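Local coordinates for protein histidinol-phosphate aminotransferase (Clostridium acetobutylicum, PDB 3FTB) that probably catalyses pyridoxal 5'-phosphate-dependent transamination, presumably at the histidinol-phosphate step of histidine biosynthesis, at residues Ile133-Ile138 / Lys163-His168; Arg211-Phe216 / Asn257-Thr262; Asn36-Pro41 / Ile265-Leu270. One frame throughout, in Å; residues are numbered along the deposited sequence.

Contact 1: Ile133-Ile138 / Lys163-His168; sequences IDYEDI and KEKFIH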
loop_
_atom_site.group_PDB
_atom_site.type_symbol
_atom_site.label_atom_id
_atom_site.label_comp_id
_atom_site.label_asym_id
_atom_site.label_seq_id
_atom_site.Cartn_x
_atom_site.Cartn_y
_atom_site.Cartn_z
ATOM N N ILE A 133 21.225 22.995 -12.788
ATOM C CA ILE A 133 20.256 22.732 -13.841
ATOM C C ILE A 133 20.635 23.511 -15.100
ATOM O O ILE A 133 21.084 24.666 -15.026
ATOM C CB ILE A 133 18.818 23.124 -13.382
ATOM C CG1 ILE A 133 18.349 22.212 -12.250
ATOM C CG2 ILE A 133 17.822 23.070 -14.536
ATOM C CD1 ILE A 133 17.141 22.727 -11.541
ATOM N N ASP A 134 20.469 22.871 -16.253
ATOM C CA ASP A 134 20.608 23.564 -17.526
ATOM C C ASP A 134 19.210 24.048 -17.937
ATOM O O ASP A 134 18.551 23.443 -18.792
ATOM C CB ASP A 134 21.195 22.613 -18.571
ATOM C CG ASP A 134 21.700 23.334 -19.820
ATOM O OD1 ASP A 134 21.382 24.531 -20.003
ATOM O OD2 ASP A 134 22.415 22.687 -20.624
ATOM N N TYR A 135 18.744 25.125 -17.308
ATOM C CA TYR A 135 17.370 25.581 -17.522
ATOM C C TYR A 135 17.089 25.782 -18.993
ATOM O O TYR A 135 16.020 25.431 -19.484
ATOM C CB TYR A 135 17.079 26.867 -16.751
ATOM C CG TYR A 135 17.218 26.693 -15.266
ATOM C CD1 TYR A 135 16.206 26.107 -14.527
ATOM C CD2 TYR A 135 18.373 27.092 -14.602
ATOM C CE1 TYR A 135 16.331 25.929 -13.161
ATOM C CE2 TYR A 135 18.503 26.924 -13.238
ATOM C CZ TYR A 135 17.486 26.336 -12.524
ATOM O OH TYR A 135 17.610 26.155 -11.165
ATOM N N GLU A 136 18.061 26.345 -19.691
ATOM C CA GLU A 136 17.928 26.627 -21.111
ATOM C C GLU A 136 17.791 25.347 -21.927
ATOM O O GLU A 136 17.233 25.361 -23.026
ATOM C CB GLU A 136 19.128 27.435 -21.601
ATOM C CG GLU A 136 18.757 28.485 -22.619
ATOM C CD GLU A 136 17.862 29.548 -22.032
ATOM O OE1 GLU A 136 18.209 30.092 -20.961
ATOM O OE2 GLU A 136 16.810 29.832 -22.637
ATOM N N ASP A 137 18.316 24.246 -21.393
ATOM C CA ASP A 137 18.185 22.938 -22.037
ATOM C C ASP A 137 16.804 22.344 -21.791
ATOM O O ASP A 137 16.181 21.800 -22.703
ATOM C CB ASP A 137 19.257 21.969 -21.539
ATOM C CG ASP A 137 19.285 20.676 -22.335
ATOM O OD1 ASP A 137 19.356 20.747 -23.579
ATOM O OD2 ASP A 137 19.236 19.589 -21.720
ATOM N N ILE A 138 16.329 22.438 -20.552
ATOM C CA ILE A 138 14.969 22.016 -20.249
ATOM C C ILE A 138 14.005 22.719 -21.202
ATOM O O ILE A 138 13.130 22.082 -21.796
ATOM C CB ILE A 138 14.583 22.311 -18.784
ATOM C CG1 ILE A 138 15.448 21.490 -17.828
ATOM C CG2 ILE A 138 13.094 22.025 -18.549
ATOM C CD1 ILE A 138 15.202 21.799 -16.368
ATOM N N LYS A 163 13.780 29.400 -8.465
ATOM C CA LYS A 163 12.424 29.776 -8.822
ATOM C C LYS A 163 12.420 30.761 -9.983
ATOM O O LYS A 163 11.748 30.536 -10.981
ATOM C CB LYS A 163 11.667 30.345 -7.622
ATOM C CG LYS A 163 10.163 30.151 -7.709
ATOM C CD LYS A 163 9.427 30.993 -6.679
ATOM C CE LYS A 163 9.489 30.415 -5.271
ATOM N NZ LYS A 163 8.900 31.396 -4.297
ATOM N N GLU A 164 13.195 31.833 -9.874
ATOM C CA GLU A 164 13.204 32.851 -10.926
ATOM C C GLU A 164 13.486 32.286 -12.339
ATOM O O GLU A 164 12.761 32.598 -13.284
ATOM C CB GLU A 164 14.137 34.012 -10.554
ATOM C CG GLU A 164 14.401 35.010 -11.677
ATOM C CD GLU A 164 15.683 34.705 -12.437
ATOM O OE1 GLU A 164 16.698 34.391 -11.777
ATOM O OE2 GLU A 164 15.684 34.783 -13.687
ATOM N N LYS A 165 14.507 31.438 -12.473
ATOM C CA LYS A 165 14.874 30.860 -13.774
ATOM C C LYS A 165 13.868 29.829 -14.287
ATOM O O LYS A 165 13.652 29.702 -15.494
ATOM C CB LYS A 165 16.247 30.189 -13.702
ATOM C CG LYS A 165 17.341 31.019 -13.072
ATOM C CD LYS A 165 18.713 30.512 -13.504
ATOM C CE LYS A 165 19.803 31.527 -13.203
ATOM N NZ LYS A 165 21.067 31.206 -13.928
ATOM N N PHE A 166 13.281 29.073 -13.362
ATOM C CA PHE A 166 12.373 27.988 -13.716
ATOM C C PHE A 166 10.995 28.520 -14.111
ATOM O O PHE A 166 10.224 27.813 -14.770
ATOM C CB PHE A 166 12.249 27.011 -12.539
ATOM C CG PHE A 166 11.846 25.607 -12.932
ATOM C CD1 PHE A 166 12.767 24.728 -13.495
ATOM C CD2 PHE A 166 10.555 25.150 -12.697
ATOM C CE1 PHE A 166 12.399 23.426 -13.841
ATOM C CE2 PHE A 166 10.186 23.854 -13.035
ATOM C CZ PHE A 166 11.114 22.995 -13.610
ATOM N N ILE A 167 10.683 29.757 -13.714
ATOM C CA ILE A 167 9.381 30.334 -14.035
ATOM C C ILE A 167 9.168 30.377 -15.544
ATOM O O ILE A 167 8.041 30.265 -16.027
ATOM C CB ILE A 167 9.178 31.744 -13.423
ATOM C CG1 ILE A 167 9.329 31.698 -11.894
ATOM C CG2 ILE A 167 7.803 32.310 -13.805
ATOM C CD1 ILE A 167 8.604 30.529 -11.209
ATOM N N HIS A 168 10.255 30.527 -16.288
ATOM C CA HIS A 168 10.177 30.460 -17.743
ATOM C C HIS A 168 9.791 29.063 -18.194
ATOM O O HIS A 168 9.064 28.899 -19.170
ATOM C CB HIS A 168 11.493 30.904 -18.365
ATOM C CG HIS A 168 11.962 32.228 -17.853
ATOM N ND1 HIS A 168 11.518 33.424 -18.371
ATOM C CD2 HIS A 168 12.805 32.545 -16.840
ATOM C CE1 HIS A 168 12.083 34.423 -17.716
ATOM N NE2 HIS A 168 12.866 33.916 -16.780
#
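Lys-165 lays the aliphatic part of its side chain over one face of the Tyr-135 ring, a CH-pi contact in which CB stands 3.8 Å from the ring centroid and only 10° off the normal. With CG placed beside the backbone N (chi1 -49°) and an extended chain beyond it, the lysine runs on across the ring, bringing CD within 3.6 Å of Tyr-135 CE2, before its charged end leads away from the opposing segment. Ile-133 CG2 packs on the other face, offset toward the rim, and the ring is thereby sandwiched between two aliphatic groups. Phe-166 comes in at a different place: its CD1 lies in the plane of the tyrosine ring at 3.8 Å from Tyr-135 CE1, so the two rings meet along their edges rather than stacking. Deeper in, Ile-138 CD1 approaches Phe-166 CE1 at 4.1 Å, and both of these side chains are buried. The packing is therefore close and apolar on the inner side, whereas Lys-165 forms an exposed outer margin. The tyrosine hydroxyl is held beyond the contact by Asn-162 N, just ahead of helix 163-176. Here the first turns of helices 135-141 and 163-176 come together over the large mixed sheet, where Phe-166 and Ile-133 rest on Ile-150 of strand 147-151 and Ile-138 on Leu-102 and Ile-104 of strand 100-105.

Contact 2: Arg211-Phe216 / Asn257-Thr262; sequences RAMTKF and NCLKDT. With PO4 (phosphate ion), chain G; PO4 (phosphate ion), chain E.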
loop_
_atom_site.group_PDB
_atom_site.type_symbol
_atom_site.label_atom_id
_atom_site.label_comp_id
_atom_site.label_asym_id
_atom_site.label_seq_id
_atom_site.Cartn_x
_atom_site.Cartn_y
_atom_site.Cartn_z
ATOM N N ARG A 211 5.185 15.063 -2.179
ATOM C CA ARG A 211 5.764 15.195 -0.851
ATOM C C ARG A 211 5.838 13.833 -0.174
ATOM O O ARG A 211 5.281 12.862 -0.669
ATOM C CB ARG A 211 4.933 16.134 0.008
ATOM C CG ARG A 211 4.894 17.561 -0.475
ATOM C CD ARG A 211 6.198 18.251 -0.275
ATOM N NE ARG A 211 6.050 19.690 -0.455
ATOM C CZ ARG A 211 6.025 20.553 0.550
ATOM N NH1 ARG A 211 6.144 20.111 1.793
ATOM N NH2 ARG A 211 5.891 21.852 0.307
ATOM N N ALA A 212 6.517 13.773 0.969
ATOM C CA ALA A 212 6.620 12.541 1.741
ATOM C C ALA A 212 6.853 12.834 3.215
ATOM O O ALA A 212 7.439 13.859 3.569
ATOM C CB ALA A 212 7.733 11.668 1.201
ATOM N N MET A 213 6.385 11.924 4.064
ATOM C CA MET A 213 6.610 12.003 5.503
ATOM C C MET A 213 7.722 11.038 5.877
ATOM O O MET A 213 8.052 10.869 7.052
ATOM C CB MET A 213 5.343 11.606 6.262
ATOM C CG MET A 213 4.163 12.581 6.152
ATOM S SD MET A 213 2.891 12.206 7.387
ATOM C CE MET A 213 3.733 12.744 8.887
ATOM N N THR A 214 8.291 10.409 4.852
ATOM C CA THR A 214 9.250 9.313 5.002
ATOM C C THR A 214 10.649 9.744 5.428
ATOM O O THR A 214 11.279 9.085 6.238
ATOM C CB THR A 214 9.372 8.538 3.688
ATOM O OG1 THR A 214 8.060 8.291 3.166
ATOM C CG2 THR A 214 10.096 7.228 3.913
ATOM N N LYS A 215 11.135 10.847 4.875
ATOM C CA LYS A 215 12.481 11.294 5.179
ATOM C C LYS A 215 12.463 12.261 6.356
ATOM O O LYS A 215 13.025 11.968 7.413
ATOM C CB LYS A 215 13.128 11.941 3.944
ATOM C CG LYS A 215 13.390 10.981 2.783
ATOM C CD LYS A 215 14.281 9.815 3.203
ATOM C CE LYS A 215 14.821 9.036 2.000
ATOM N NZ LYS A 215 13.775 8.208 1.339
ATOM N N PHE A 216 11.794 13.396 6.172
ATOM C CA PHE A 216 11.793 14.475 7.162
ATOM C C PHE A 216 11.103 14.153 8.494
ATOM O O PHE A 216 11.473 14.704 9.540
ATOM C CB PHE A 216 11.184 15.740 6.564
ATOM C CG PHE A 216 11.318 16.952 7.444
ATOM C CD1 PHE A 216 12.558 17.513 7.698
ATOM C CD2 PHE A 216 10.197 17.540 8.009
ATOM C CE1 PHE A 216 12.676 18.635 8.507
ATOM C CE2 PHE A 216 10.312 18.651 8.810
ATOM C CZ PHE A 216 11.552 19.200 9.059
ATOM N N ASN A 257 -1.774 13.732 12.805
ATOM C CA ASN A 257 -1.260 14.240 14.074
ATOM C C ASN A 257 0.164 14.812 14.020
ATOM O O ASN A 257 0.553 15.620 14.864
ATOM C CB ASN A 257 -1.344 13.131 15.128
ATOM C CG ASN A 257 -2.776 12.666 15.366
ATOM O OD1 ASN A 257 -3.582 13.386 15.944
ATOM N ND2 ASN A 257 -3.094 11.461 14.917
ATOM N N CYS A 258 0.929 14.403 13.016
ATOM C CA CYS A 258 2.346 14.737 12.957
ATOM C C CYS A 258 2.666 15.955 12.111
ATOM O O CYS A 258 3.688 16.588 12.320
ATOM C CB CYS A 258 3.174 13.525 12.516
ATOM S SG CYS A 258 3.042 12.179 13.710
ATOM N N LEU A 259 1.793 16.300 11.171
ATOM C CA LEU A 259 2.043 17.471 10.327
ATOM C C LEU A 259 1.755 18.795 11.049
ATOM O O LEU A 259 2.175 19.871 10.593
ATOM C CB LEU A 259 1.242 17.392 9.020
ATOM C CG LEU A 259 1.489 16.199 8.095
ATOM C CD1 LEU A 259 0.708 16.398 6.815
ATOM C CD2 LEU A 259 2.971 16.073 7.796
ATOM N N LYS A 260 1.038 18.704 12.172
ATOM C CA LYS A 260 0.706 19.871 12.992
ATOM C C LYS A 260 1.800 20.069 14.013
ATOM O O LYS A 260 1.883 21.122 14.635
ATOM C CB LYS A 260 -0.610 19.664 13.749
ATOM C CG LYS A 260 -1.830 19.430 12.889
ATOM C CD LYS A 260 -2.834 18.566 13.640
ATOM C CE LYS A 260 -2.695 18.761 15.145
ATOM N NZ LYS A 260 -3.518 17.806 15.935
ATOM N N ASP A 261 2.617 19.029 14.181
ATOM C CA ASP A 261 3.705 18.981 15.151
ATOM C C ASP A 261 4.784 20.026 14.849
ATOM O O ASP A 261 5.912 19.693 14.477
ATOM C CB ASP A 261 4.309 17.572 15.156
ATOM C CG ASP A 261 5.082 17.271 16.419
ATOM O OD1 ASP A 261 5.335 18.213 17.209
ATOM O OD2 ASP A 261 5.434 16.087 16.617
ATOM N N THR A 262 4.433 21.294 15.021
ATOM C CA THR A 262 5.346 22.396 14.724
ATOM C C THR A 262 6.636 22.338 15.543
ATOM O O THR A 262 7.684 22.775 15.077
ATOM C CB THR A 262 4.665 23.792 14.905
ATOM O OG1 THR A 262 3.722 23.735 15.983
ATOM C CG2 THR A 262 3.923 24.185 13.646
HETATM P P PO4 G . 5.719 23.088 3.581
HETATM O O1 PO4 G . 5.910 21.593 3.635
HETATM O O2 PO4 G . 4.423 23.449 4.273
HETATM O O3 PO4 G . 6.890 23.761 4.268
HETATM O O4 PO4 G . 5.650 23.584 2.153
HETATM P P PO4 E . 9.100 6.467 0.125
HETATM O O1 PO4 E . 8.187 5.548 -0.644
HETATM O O2 PO4 E . 8.366 7.717 0.513
HETATM O O3 PO4 E . 9.575 5.812 1.396
HETATM O O4 PO4 E . 10.258 6.838 -0.765
#
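Met-213 reaches toward Cys-258 and Leu-259 through a side chain that sets CG beside the backbone N (chi1 -69°), stays extended at chi2 and then bends at SD (chi3 71°), which turns the methyl group onto both partners. The chain here leaves strand 207-212 of the seven-stranded mixed sheet that forms the core of a fold-type I pyridoxal phosphate enzyme, and it meets the turn linking helices 249-257 and 262-285. Met-213 CE packs 3.6 Å from Leu-259 CD2 and 3.8 Å from Cys-258 CB, while SD lies alongside the same leucine methyl at 3.9 Å. All three residues are buried, and Leu-259 also rests on Ile-70 and Tyr-73 of helix 64-74. At the same strand end, polar side chains leave the contact for two phosphate ions, probably from the crystallisation liquor. Arg-211, fixed at NE by a salt bridge to Glu-184, presents the edge of its guanidinium to one; the NH1 contact is modelled doubtfully short, but NH2 donates to O4 at 2.5 Å. Lys-215 NZ bonds Tyr-58 OH of the second subunit, and the other ion may mark the site of the cofactor phosphate: Thr-214 OG1 donates to its O2 at 2.7 Å.

Contact 3: Asn36-Pro41 / Ile265-Leu270; sequences NPLGIP and IEESLL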
loop_
_atom_site.group_PDB
_atom_site.type_symbol
_atom_site.label_atom_id
_atom_site.label_comp_id
_atom_site.label_asym_id
_atom_site.label_seq_id
_atom_site.Cartn_x
_atom_site.Cartn_y
_atom_site.Cartn_z
ATOM N N ASN A 36 15.688 11.296 9.015
ATOM C CA ASN A 36 15.874 12.254 10.101
ATOM C C ASN A 36 16.360 11.560 11.370
ATOM O O ASN A 36 15.759 10.586 11.818
ATOM C CB ASN A 36 14.545 12.988 10.352
ATOM C CG ASN A 36 14.688 14.199 11.258
ATOM O OD1 ASN A 36 15.332 14.142 12.306
ATOM N ND2 ASN A 36 14.050 15.300 10.868
ATOM N N PRO A 37 17.452 12.066 11.958
ATOM C CA PRO A 37 18.110 11.483 13.127
ATOM C C PRO A 37 17.372 11.814 14.424
ATOM O O PRO A 37 17.512 11.101 15.419
ATOM C CB PRO A 37 19.461 12.193 13.103
ATOM C CG PRO A 37 19.063 13.560 12.748
ATOM C CD PRO A 37 18.113 13.324 11.582
ATOM N N LEU A 38 16.595 12.892 14.405
ATOM C CA LEU A 38 15.868 13.341 15.587
ATOM C C LEU A 38 14.664 12.457 15.904
ATOM O O LEU A 38 13.818 12.818 16.725
ATOM C CB LEU A 38 15.455 14.801 15.425
ATOM C CG LEU A 38 16.691 15.694 15.519
ATOM C CD1 LEU A 38 16.591 16.919 14.619
ATOM C CD2 LEU A 38 16.940 16.082 16.969
ATOM N N GLY A 39 14.605 11.300 15.244
ATOM C CA GLY A 39 13.630 10.266 15.539
ATOM C C GLY A 39 12.175 10.561 15.227
ATOM O O GLY A 39 11.837 11.599 14.661
ATOM N N ILE A 40 11.318 9.619 15.621
ATOM C CA ILE A 40 9.874 9.675 15.409
ATOM C C ILE A 40 9.240 10.819 16.194
ATOM O O ILE A 40 9.540 10.996 17.373
ATOM C CB ILE A 40 9.233 8.335 15.847
ATOM C CG1 ILE A 40 9.877 7.165 15.086
ATOM C CG2 ILE A 40 7.717 8.363 15.675
ATOM C CD1 ILE A 40 9.679 5.801 15.743
ATOM N N PRO A 41 8.366 11.605 15.540
ATOM C CA PRO A 41 7.679 12.712 16.218
ATOM C C PRO A 41 7.003 12.263 17.510
ATOM O O PRO A 41 6.342 11.216 17.569
ATOM C CB PRO A 41 6.626 13.152 15.198
ATOM C CG PRO A 41 7.223 12.803 13.894
ATOM C CD PRO A 41 8.001 11.527 14.116
ATOM N N ILE A 265 8.985 19.950 14.024
ATOM C CA ILE A 265 9.471 20.586 12.811
ATOM C C ILE A 265 10.511 21.696 13.065
ATOM O O ILE A 265 11.351 21.962 12.213
ATOM C CB ILE A 265 8.288 21.115 11.964
ATOM C CG1 ILE A 265 7.380 19.949 11.553
ATOM C CG2 ILE A 265 8.792 21.877 10.736
ATOM C CD1 ILE A 265 6.014 20.361 10.976
ATOM N N GLU A 266 10.470 22.329 14.233
ATOM C CA GLU A 266 11.382 23.440 14.522
ATOM C C GLU A 266 12.680 22.972 15.171
ATOM O O GLU A 266 13.755 23.552 14.959
ATOM C CB GLU A 266 10.700 24.463 15.430
ATOM C CG GLU A 266 9.560 25.221 14.780
ATOM C CD GLU A 266 8.855 26.137 15.761
ATOM O OE1 GLU A 266 8.183 27.087 15.306
ATOM O OE2 GLU A 266 8.978 25.907 16.986
ATOM N N GLU A 267 12.561 21.933 15.986
ATOM C CA GLU A 267 13.714 21.325 16.621
ATOM C C GLU A 267 14.570 20.669 15.529
ATOM O O GLU A 267 15.793 20.563 15.640
ATOM C CB GLU A 267 13.245 20.290 17.651
ATOM C CG GLU A 267 14.330 19.788 18.601
ATOM C CD GLU A 267 14.091 18.356 19.074
ATOM O OE1 GLU A 267 15.079 17.597 19.196
ATOM O OE2 GLU A 267 12.920 17.992 19.312
ATOM N N SER A 268 13.905 20.255 14.457
ATOM C CA SER A 268 14.564 19.596 13.337
ATOM C C SER A 268 15.330 20.612 12.475
ATOM O O SER A 268 16.511 20.420 12.180
ATOM C CB SER A 268 13.540 18.797 12.511
ATOM O OG SER A 268 12.999 17.716 13.264
ATOM N N LEU A 269 14.660 21.691 12.074
ATOM C CA LEU A 269 15.338 22.801 11.399
ATOM C C LEU A 269 16.534 23.287 12.215
ATOM O O LEU A 269 17.605 23.566 11.673
ATOM C CB LEU A 269 14.368 23.960 11.163
ATOM C CG LEU A 269 13.674 24.016 9.798
ATOM C CD1 LEU A 269 13.840 22.714 9.028
ATOM C CD2 LEU A 269 12.203 24.386 9.946
ATOM N N LEU A 270 16.336 23.386 13.525
ATOM C CA LEU A 270 17.389 23.780 14.445
ATOM C C LEU A 270 18.603 22.879 14.214
ATOM O O LEU A 270 19.762 23.301 14.325
ATOM C CB LEU A 270 16.883 23.632 15.882
ATOM C CG LEU A 270 17.008 24.840 16.808
ATOM C CD1 LEU A 270 17.100 24.383 18.255
ATOM C CD2 LEU A 270 18.207 25.704 16.432
#
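Asn-36 OD1 receives the backbone N-H of Leu-38 at 2.8 Å, and these two residues face Ser-268 on the opposing helix. The donor lies in the carbonyl plane of the amide, with a C=O...N angle of 156°, and the bond closes an Asx turn around Pro-37. Placing CG anti to the backbone N (chi1 -168°) brings ND2 to 3.6 Å from Ser-268 OG, a polar neighbour but not a bonded one. Each of these groups is satisfied separately: the amide nitrogen by Phe-216 O, the serine hydroxyl by Tyr-264 O one helical turn earlier. With OD1 accepting from Leu-38 N and ND2 donating to Phe-216 O, both amide atoms are engaged, which should fix the rotation of the group. Leu-38 makes the largest single contribution to the packing. Its branches divide over the helix surface, CD1 lying 3.6 Å from Ser-268 CA and 3.9 Å from Glu-267 O, while CD2 meets the carboxylate of Glu-267, 3.3 Å from OE1. The glutamate chain is extended and crosses the leucine obliquely at the exposed margin, and its OE2 makes a long, weak ion pair with Lys-42. Leu-38 also touches Trp-271 of the same helix, and Tyr-264 OH bonds Gly-39 O further along the loop. The arrangement thus fastens the loop between strand 29-30 and helix 42-45 to the long helix 262-285 of this class I/II aminotransferase, through an Asx turn and the leucine packed beside it.

How the contacts relate
Contacts 2 and 3 are neighbours, their centres about 10 Å apart, and share helix 262-285: the turn 257-262 leads into it and 265-270 lies on it. Lys-215 O also meets Asn-36 N at 3.2 Å, probably as a backbone hydrogen bond. Contact 1 lies across the centre of the chain, about 29 Å from contact 2 between centres. Contacts 1 and 2 both border the seven-stranded sheet, the first through helices packed on it, the second through a strand end. Contact 2 is a buried, purely apolar joint whose strand-end neighbours Arg-211 and Thr-214 bind phosphate ions; contacts 1 and 3 are partly buried, each with a charged side chain at its outer margin, against an aromatic face in one and a leucine in the other.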